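Local atomic coordinates of haloperoxidase (Corallina officinalis, PDB entry 1QHB), a protein that catalyses the halogenation of organic substrates with bromide and hydrogen peroxide, using a vanadate cofactor in a dodecamer whose subunits each bind calcium. Residues L413-V416 with N417-F421; L576-G579 with E580-F584. All coordinates share one frame; numbering follows the deposited sequence.

Contact 1 (L413-V416 with N417-F421)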
loop_
_atom_site.group_PDB
_atom_site.type_symbol
_atom_site.label_atom_id
_atom_site.label_comp_id
_atom_site.label_asym_id
_atom_site.label_seq_id
_atom_site.Cartn_x
_atom_site.Cartn_y
_atom_site.Cartn_z
ATOM N N LEU A 413 12.761 58.403 5.935
ATOM C CA LEU A 413 13.795 58.479 4.918
ATOM C C LEU A 413 13.711 59.796 4.179
ATOM O O LEU A 413 14.705 60.405 3.804
ATOM C CB LEU A 413 13.674 57.336 3.886
ATOM C CG LEU A 413 13.906 55.895 4.392
ATOM C CD1 LEU A 413 13.670 54.909 3.257
ATOM C CD2 LEU A 413 15.296 55.752 4.996
ATOM N N ILE A 414 12.523 60.226 3.858
ATOM C CA ILE A 414 12.235 61.489 3.191
ATOM C C ILE A 414 12.662 62.646 4.089
ATOM O O ILE A 414 13.321 63.542 3.583
ATOM C CB ILE A 414 10.716 61.566 2.960
ATOM C CG1 ILE A 414 10.331 60.545 1.880
ATOM C CG2 ILE A 414 10.286 62.986 2.648
ATOM C CD1 ILE A 414 8.836 60.443 1.612
ATOM N N SER A 415 12.297 62.633 5.389
ATOM C CA SER A 415 12.680 63.765 6.222
ATOM C C SER A 415 14.192 63.934 6.310
ATOM O O SER A 415 14.749 65.032 6.133
ATOM C CB SER A 415 12.077 63.611 7.631
ATOM O OG SER A 415 12.156 64.939 8.189
ATOM N N VAL A 416 14.913 62.840 6.576
ATOM C CA VAL A 416 16.372 62.878 6.660
ATOM C C VAL A 416 16.999 63.330 5.354
ATOM O O VAL A 416 17.885 64.188 5.395
ATOM C CB VAL A 416 16.906 61.506 7.072
ATOM C CG1 VAL A 416 18.413 61.372 6.912
ATOM C CG2 VAL A 416 16.467 61.263 8.505
ATOM N N ASN A 417 16.601 62.776 4.193
ATOM C CA ASN A 417 17.181 63.211 2.925
ATOM C C ASN A 417 16.959 64.684 2.603
ATOM O O ASN A 417 17.851 65.389 2.075
ATOM C CB ASN A 417 16.551 62.375 1.816
ATOM C CG ASN A 417 16.791 62.753 0.379
ATOM O OD1 ASN A 417 16.300 63.721 -0.207
ATOM N ND2 ASN A 417 17.581 61.950 -0.329
ATOM N N LYS A 418 15.726 65.144 2.757
ATOM C CA LYS A 418 15.419 66.541 2.458
ATOM C C LYS A 418 16.165 67.485 3.428
ATOM O O LYS A 418 16.734 68.475 2.953
ATOM C CB LYS A 418 13.910 66.773 2.513
ATOM C CG LYS A 418 13.487 68.201 2.187
ATOM C CD LYS A 418 12.107 68.193 1.534
ATOM C CE LYS A 418 11.709 69.579 1.059
ATOM N NZ LYS A 418 12.610 70.091 -0.001
ATOM N N ASN A 419 16.263 67.230 4.731
ATOM C CA ASN A 419 17.026 68.053 5.644
ATOM C C ASN A 419 18.507 68.049 5.272
ATOM O O ASN A 419 19.137 69.132 5.194
ATOM C CB ASN A 419 16.872 67.591 7.097
ATOM C CG ASN A 419 15.592 68.187 7.660
ATOM O OD1 ASN A 419 15.438 69.409 7.618
ATOM N ND2 ASN A 419 14.686 67.374 8.166
ATOM N N ALA A 420 19.091 66.893 4.956
ATOM C CA ALA A 420 20.485 66.848 4.507
ATOM C C ALA A 420 20.677 67.668 3.238
ATOM O O ALA A 420 21.677 68.358 3.021
ATOM C CB ALA A 420 20.914 65.429 4.159
ATOM N N PHE A 421 19.725 67.594 2.321
ATOM C CA PHE A 421 19.831 68.340 1.077
ATOM C C PHE A 421 19.946 69.837 1.308
ATOM O O PHE A 421 20.734 70.480 0.608
ATOM C CB PHE A 421 18.647 68.044 0.179
ATOM C CG PHE A 421 18.578 68.847 -1.085
ATOM C CD1 PHE A 421 19.405 68.559 -2.149
ATOM C CD2 PHE A 421 17.675 69.889 -1.198
ATOM C CE1 PHE A 421 19.341 69.300 -3.315
ATOM C CE2 PHE A 421 17.613 70.640 -2.361
ATOM C CZ PHE A 421 18.439 70.337 -3.430
HETATM O O HOH W 1 14.347 64.861 9.819
#

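Contact 2 (L576-G579 with E580-F584)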
loop_
_atom_site.group_PDB
_atom_site.type_symbol
_atom_site.label_atom_id
_atom_site.label_comp_id
_atom_site.label_asym_id
_atom_site.label_seq_id
_atom_site.Cartn_x
_atom_site.Cartn_y
_atom_site.Cartn_z
ATOM N N LEU A 576 -17.301 19.139 0.860
ATOM C CA LEU A 576 -17.302 17.692 0.921
ATOM C C LEU A 576 -18.050 17.176 2.130
ATOM O O LEU A 576 -18.366 16.002 2.136
ATOM C CB LEU A 576 -15.882 17.149 0.928
ATOM C CG LEU A 576 -15.013 17.560 -0.286
ATOM C CD1 LEU A 576 -13.594 17.086 -0.020
ATOM C CD2 LEU A 576 -15.551 16.963 -1.570
ATOM N N THR A 577 -18.418 18.000 3.105
ATOM C CA THR A 577 -19.072 17.514 4.301
ATOM C C THR A 577 -20.567 17.408 4.280
ATOM O O THR A 577 -21.108 16.805 5.213
ATOM C CB THR A 577 -18.677 18.476 5.472
ATOM O OG1 THR A 577 -19.180 19.800 5.193
ATOM C CG2 THR A 577 -17.180 18.577 5.605
ATOM N N TYR A 578 -21.272 18.037 3.352
ATOM C CA TYR A 578 -22.718 18.106 3.318
ATOM C C TYR A 578 -23.332 17.052 2.386
ATOM O O TYR A 578 -22.768 16.764 1.330
ATOM C CB TYR A 578 -23.223 19.454 2.761
ATOM C CG TYR A 578 -22.672 20.632 3.539
ATOM C CD1 TYR A 578 -23.206 21.033 4.758
ATOM C CD2 TYR A 578 -21.584 21.305 3.035
ATOM C CE1 TYR A 578 -22.644 22.086 5.458
ATOM C CE2 TYR A 578 -21.029 22.377 3.717
ATOM C CZ TYR A 578 -21.566 22.749 4.922
ATOM O OH TYR A 578 -20.959 23.816 5.577
ATOM N N GLY A 579 -24.504 16.548 2.770
ATOM C CA GLY A 579 -25.120 15.567 1.855
ATOM C C GLY A 579 -26.133 16.312 0.970
ATOM O O GLY A 579 -26.521 15.794 -0.078
ATOM N N GLU A 580 -26.567 17.519 1.326
ATOM C CA GLU A 580 -27.553 18.224 0.531
ATOM C C GLU A 580 -27.032 18.620 -0.847
ATOM O O GLU A 580 -25.853 18.722 -1.160
ATOM C CB GLU A 580 -28.050 19.463 1.305
ATOM C CG GLU A 580 -28.851 19.179 2.548
ATOM C CD GLU A 580 -28.058 18.908 3.793
ATOM O OE1 GLU A 580 -26.836 19.082 3.942
ATOM O OE2 GLU A 580 -28.718 18.490 4.784
ATOM N N ASN A 581 -27.983 18.969 -1.718
ATOM C CA ASN A 581 -27.656 19.396 -3.094
ATOM C C ASN A 581 -27.794 20.905 -3.117
ATOM O O ASN A 581 -28.888 21.482 -3.128
ATOM C CB ASN A 581 -28.640 18.709 -4.024
ATOM C CG ASN A 581 -28.717 19.291 -5.410
ATOM O OD1 ASN A 581 -27.787 19.930 -5.902
ATOM N ND2 ASN A 581 -29.841 19.089 -6.086
ATOM N N PHE A 582 -26.672 21.602 -3.156
ATOM C CA PHE A 582 -26.701 23.066 -3.134
ATOM C C PHE A 582 -25.323 23.609 -3.487
ATOM O O PHE A 582 -24.357 22.899 -3.720
ATOM C CB PHE A 582 -27.082 23.552 -1.740
ATOM C CG PHE A 582 -25.955 23.537 -0.729
ATOM C CD1 PHE A 582 -25.653 22.360 -0.054
ATOM C CD2 PHE A 582 -25.215 24.687 -0.472
ATOM C CE1 PHE A 582 -24.621 22.343 0.883
ATOM C CE2 PHE A 582 -24.189 24.657 0.458
ATOM C CZ PHE A 582 -23.884 23.490 1.156
ATOM N N PHE A 583 -25.261 24.936 -3.520
ATOM C CA PHE A 583 -23.946 25.557 -3.775
ATOM C C PHE A 583 -24.063 27.005 -3.344
ATOM O O PHE A 583 -25.143 27.563 -3.200
ATOM C CB PHE A 583 -23.519 25.398 -5.217
ATOM C CG PHE A 583 -24.430 26.107 -6.170
ATOM C CD1 PHE A 583 -25.552 25.466 -6.671
ATOM C CD2 PHE A 583 -24.178 27.420 -6.530
ATOM C CE1 PHE A 583 -26.401 26.119 -7.539
ATOM C CE2 PHE A 583 -25.022 28.103 -7.406
ATOM C CZ PHE A 583 -26.117 27.432 -7.918
ATOM N N PHE A 584 -22.905 27.575 -3.115
ATOM C CA PHE A 584 -22.810 28.995 -2.784
ATOM C C PHE A 584 -22.510 29.686 -4.119
ATOM O O PHE A 584 -21.653 29.307 -4.905
ATOM C CB PHE A 584 -21.674 29.259 -1.819
ATOM C CG PHE A 584 -21.859 28.773 -0.415
ATOM C CD1 PHE A 584 -22.674 29.526 0.430
ATOM C CD2 PHE A 584 -21.243 27.627 0.050
ATOM C CE1 PHE A 584 -22.847 29.153 1.759
ATOM C CE2 PHE A 584 -21.465 27.239 1.379
ATOM C CZ PHE A 584 -22.244 28.014 2.206
HETATM O O HOH W 2 -25.277 17.525 5.164
#

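Contact 1 (L413-V416 with N417-F421)
The carboxamide of Asn419 lies beside Ser415, one helical turn back. Asn419 ND2 gives Ser415 O a weak hydrogen bond at 3.1 Å, with an N-H...O angle of only 121°. Ser415 O already accepts the straighter backbone bond from Asn419 N, so it has two donors from one residue. Asn419 CG stands beside its own backbone N (chi1 -83°), which turns the amide back toward Ser415. A water joins the two side chains: it is 2.7 Å from Ser415 OG and accepts a weak bond from Asn419 ND2. The main hydrogen bond of Asn419 ND2 goes to Lys463 O, and Ser415 OG also bonds Phe465 N, so the pair ties helix 407-422 to that loop.

The frame is regular alpha-helix. Asn417, Lys418, Asn419 and Ala420 each give their backbone N-H to the carbonyl four residues earlier. The Asn417 amide points off the helix, where ND2 bonds Phe428 O and Asp432 OD1. Ile414 packs on Leu434, Val435 and Leu442. Ser415 OG, Asn417 ND2 and Asn419 ND2 thus have partners beyond the helix, so this part of it is joined to its surroundings by hydrogen bonds as well as by apolar contacts.

Contact 2 (L576-G579 with E580-F584)
Tyr578 CG sits beside its backbone N, opposite the carbonyl carbon (chi1 -56°), and Phe582 CG stands between its own N and carbonyl carbon (chi1 79°). These turns bring the two rings together across the bend. Phe582 presents its edge to one face of Tyr578. The ring centroids are 5.2 Å apart and the planes meet at 77°, a T-shaped stack. The touching edge is CE1 and CZ. Phe582 CZ is 3.7 Å from Tyr578 CD2, and Phe582 CE1 is equally close to Tyr578 CG, so the approach is toward the rim of the tyrosine ring. Thr577 OG1 lies over the opposite face.

The residues form an irregular loop between helix 553-574 and strand 585-587, near the C-terminus of the chain. Phe374 of the same chain also meets both rings, edge-to-face with Phe582, and Phe584 CE2 lies at the Phe582 edge. A second subunit packs on Tyr578 through its Thr131, so the loop is also part of the dodecamer interface.

Replacing Tyr578 by an alanine is likely to take away the ring face that the CE1-CZ edge of Phe582 meets, and to open a gap beside Phe374.

Glu580 OE1 comes back to lie 3.8 Å from Tyr578 CB, near the plane of the tyrosine ring. A water bridges the turn, accepting from Gly579 N at 2.7 Å and donating to Glu580 OE1.

How the contacts relate
Contact 1 and contact 2 lie on opposite sides of the chain's centre. Their centres are 59 Å apart and their nearest atoms about 44 Å apart, so they do not touch. Contact 1 comes first in the chain. It belongs to the helix that follows Arg406, a vanadate-site residue, and the Leu413 side chain is about 11 Å from that of Arg406. Contact 2 lies close to the calcium site: the Glu580 side chain is about 4 Å from that of Phe359, a calcium-site residue, and about 12 Å from the ion. No other subunit touches the segments of contact 1, whereas three neighbouring subunits reach those of contact 2.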